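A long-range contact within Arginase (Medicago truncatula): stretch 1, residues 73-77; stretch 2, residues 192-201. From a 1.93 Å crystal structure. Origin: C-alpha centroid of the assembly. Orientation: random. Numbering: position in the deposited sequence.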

# COMPACT_ATOMS: atom_id res chain seq x y z
N HIS B 73 -25.69 2.49 -3.79
CA HIS B 73 -26.35 3.41 -2.83
C HIS B 73 -27.20 2.63 -1.80
O HIS B 73 -27.82 3.27 -0.93
CB HIS B 73 -27.10 4.53 -3.55
CG HIS B 73 -28.36 4.10 -4.23
ND1 HIS B 73 -28.34 3.51 -5.46
CD2 HIS B 73 -29.66 4.23 -3.86
CE1 HIS B 73 -29.58 3.24 -5.82
NE2 HIS B 73 -30.43 3.70 -4.85
N HIS B 74 -27.27 1.32 -1.91
CA HIS B 74 -28.08 0.47 -1.00
C HIS B 74 -27.17 -0.14 0.06
O HIS B 74 -27.67 -0.82 0.91
CB HIS B 74 -28.90 -0.56 -1.81
CG HIS B 74 -30.07 0.06 -2.49
ND1 HIS B 74 -30.73 1.17 -1.97
CD2 HIS B 74 -30.69 -0.22 -3.66
CE1 HIS B 74 -31.70 1.54 -2.77
NE2 HIS B 74 -31.70 0.71 -3.84
N SER B 75 -25.86 0.08 -0.03
CA SER B 75 -24.85 -0.47 0.91
C SER B 75 -24.96 0.27 2.25
O SER B 75 -25.27 1.49 2.27
CB SER B 75 -23.47 -0.40 0.35
OG SER B 75 -23.37 -1.00 -0.93
N SER B 76 -24.68 -0.43 3.33
CA SER B 76 -24.84 0.04 4.73
C SER B 76 -23.56 0.77 5.18
O SER B 76 -23.66 1.64 6.05
CB SER B 76 -25.16 -1.15 5.62
OG SER B 76 -24.37 -2.27 5.23
N PHE B 77 -22.40 0.47 4.57
CA PHE B 77 -21.08 0.93 5.09
C PHE B 77 -20.31 1.65 3.99
O PHE B 77 -19.77 2.70 4.28
CB PHE B 77 -20.35 -0.27 5.69
CG PHE B 77 -18.89 -0.08 6.05
CD1 PHE B 77 -18.52 0.71 7.13
CD2 PHE B 77 -17.89 -0.71 5.31
CE1 PHE B 77 -17.18 0.88 7.44
CE2 PHE B 77 -16.56 -0.53 5.63
CZ PHE B 77 -16.20 0.24 6.70
N ASP B 192 -36.14 -5.68 7.72
CA ASP B 192 -36.17 -4.21 7.92
C ASP B 192 -34.79 -3.76 8.42
O ASP B 192 -34.53 -3.81 9.62
CB ASP B 192 -37.33 -3.83 8.85
CG ASP B 192 -37.53 -2.35 9.10
OD1 ASP B 192 -36.86 -1.52 8.45
OD2 ASP B 192 -38.39 -2.04 9.94
N PHE B 193 -33.95 -3.34 7.50
CA PHE B 193 -32.61 -2.76 7.73
C PHE B 193 -32.69 -1.25 7.48
O PHE B 193 -32.71 -0.85 6.28
CB PHE B 193 -31.57 -3.43 6.81
CG PHE B 193 -30.15 -3.15 7.23
CD1 PHE B 193 -29.54 -1.96 6.89
CD2 PHE B 193 -29.46 -4.04 8.02
CE1 PHE B 193 -28.25 -1.69 7.33
CE2 PHE B 193 -28.17 -3.77 8.45
CZ PHE B 193 -27.57 -2.60 8.10
N GLU B 194 -32.78 -0.48 8.58
CA GLU B 194 -32.72 1.02 8.64
C GLU B 194 -33.86 1.61 7.79
O GLU B 194 -33.60 2.58 7.07
CB GLU B 194 -31.33 1.49 8.20
CG GLU B 194 -30.19 0.97 9.06
CD GLU B 194 -28.80 1.55 8.76
OE1 GLU B 194 -28.75 2.61 8.10
OE2 GLU B 194 -27.77 0.97 9.18
N GLY B 195 -35.06 1.00 7.83
CA GLY B 195 -36.25 1.35 7.02
C GLY B 195 -36.01 1.38 5.51
O GLY B 195 -36.89 1.93 4.80
N ASN B 196 -34.90 0.81 5.00
CA ASN B 196 -34.60 0.70 3.54
C ASN B 196 -35.02 -0.69 3.03
O ASN B 196 -34.20 -1.64 3.05
CB ASN B 196 -33.14 0.94 3.17
CG ASN B 196 -32.94 0.95 1.66
OD1 ASN B 196 -33.91 0.90 0.91
ND2 ASN B 196 -31.69 1.05 1.21
N TYR B 197 -36.23 -0.75 2.52
CA TYR B 197 -36.81 -1.90 1.79
C TYR B 197 -35.82 -2.56 0.79
O TYR B 197 -35.87 -3.76 0.60
CB TYR B 197 -38.02 -1.34 1.06
CG TYR B 197 -38.79 -2.41 0.36
CD1 TYR B 197 -39.72 -3.16 1.06
CD2 TYR B 197 -38.59 -2.65 -0.98
CE1 TYR B 197 -40.47 -4.13 0.42
CE2 TYR B 197 -39.33 -3.63 -1.63
CZ TYR B 197 -40.27 -4.37 -0.93
OH TYR B 197 -41.00 -5.34 -1.53
N TYR B 198 -35.00 -1.78 0.11
CA TYR B 198 -34.09 -2.22 -0.98
C TYR B 198 -32.65 -2.38 -0.47
O TYR B 198 -31.72 -2.34 -1.30
CB TYR B 198 -34.11 -1.19 -2.12
CG TYR B 198 -35.44 -1.09 -2.79
CD1 TYR B 198 -35.83 -2.07 -3.68
CD2 TYR B 198 -36.34 -0.07 -2.50
CE1 TYR B 198 -37.07 -2.03 -4.30
CE2 TYR B 198 -37.58 0.00 -3.12
CZ TYR B 198 -37.94 -0.99 -4.02
OH TYR B 198 -39.15 -0.99 -4.66
N SER B 199 -32.44 -2.49 0.83
CA SER B 199 -31.08 -2.60 1.44
C SER B 199 -30.34 -3.80 0.85
O SER B 199 -31.01 -4.80 0.54
CB SER B 199 -31.19 -2.72 2.95
OG SER B 199 -29.98 -3.21 3.54
N HIS B 200 -29.01 -3.78 0.85
CA HIS B 200 -28.17 -4.92 0.39
C HIS B 200 -28.20 -6.07 1.40
O HIS B 200 -27.66 -7.14 1.08
CB HIS B 200 -26.77 -4.45 0.07
CG HIS B 200 -25.88 -4.19 1.23
ND1 HIS B 200 -24.50 -4.22 1.08
CD2 HIS B 200 -26.11 -3.87 2.52
CE1 HIS B 200 -23.93 -3.92 2.22
NE2 HIS B 200 -24.88 -3.68 3.11
N ALA B 201 -28.90 -5.89 2.53
CA ALA B 201 -29.06 -6.86 3.64
C ALA B 201 -30.49 -7.46 3.68
O ALA B 201 -30.75 -8.23 4.65
CB ALA B 201 -28.73 -6.13 4.93
O HOH W 1 -25.09 1.75 8.10

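Two loops, neither with regular helix or strand, meet here across at least 117 residues of sequence, and three residues, His74, His200 and Ser76, carry most of the 360 Å² they bury. No strand pairing is present; packing over two imidazole rings and two hydrogen bonds hold the loops together.

His74 is covered most. Its CA-to-CB bond points toward the other stretch, and its imidazole, with chi1 in m, lies against Tyr198. The backbone O of Tyr198 sits over one face of the ring, 3.1 Å from His74 CG, and Tyr198 CB packs over the face as a CH-pi contact, 3.7 Å from the ring centroid. The two aromatic rings, tilted by 21°, are slid so far apart that they barely overlap; the backbone and CB of Tyr198 therefore cover the imidazole more than its phenol ring does. The backbone of His74 adds the second anchor: His200 N donates to His74 O at 3.2 Å, next to the nearest pair of CA atoms across the stretches, His74 CA and Ser199 CA, 4.9 Å apart.

His200 answers from the other side of the contact, its ring used on both face and edge. Ser75 CA stands almost on the normal of the His200 ring, 3.7 Å from its centroid, so backbone carbon packs on the imidazole although the Ser75 CA-to-CB bond points away overall. At the edge, Ser76 OG and His200 NE2 form a short 2.6 Å hydrogen bond, while ND1 is satisfied elsewhere in the structure. Ser76 also rests its CB against Phe193 CE1 at 3.6 Å, and a water links its O to Glu194 OE2.

The second loop is shaped locally by two successive turns, Phe193 to Asn196 (type I') and Asn196 to Ser199 (type I). Asn196 OD1 accepts from Tyr198 N at 3.0 Å, within the segment that contacts His74.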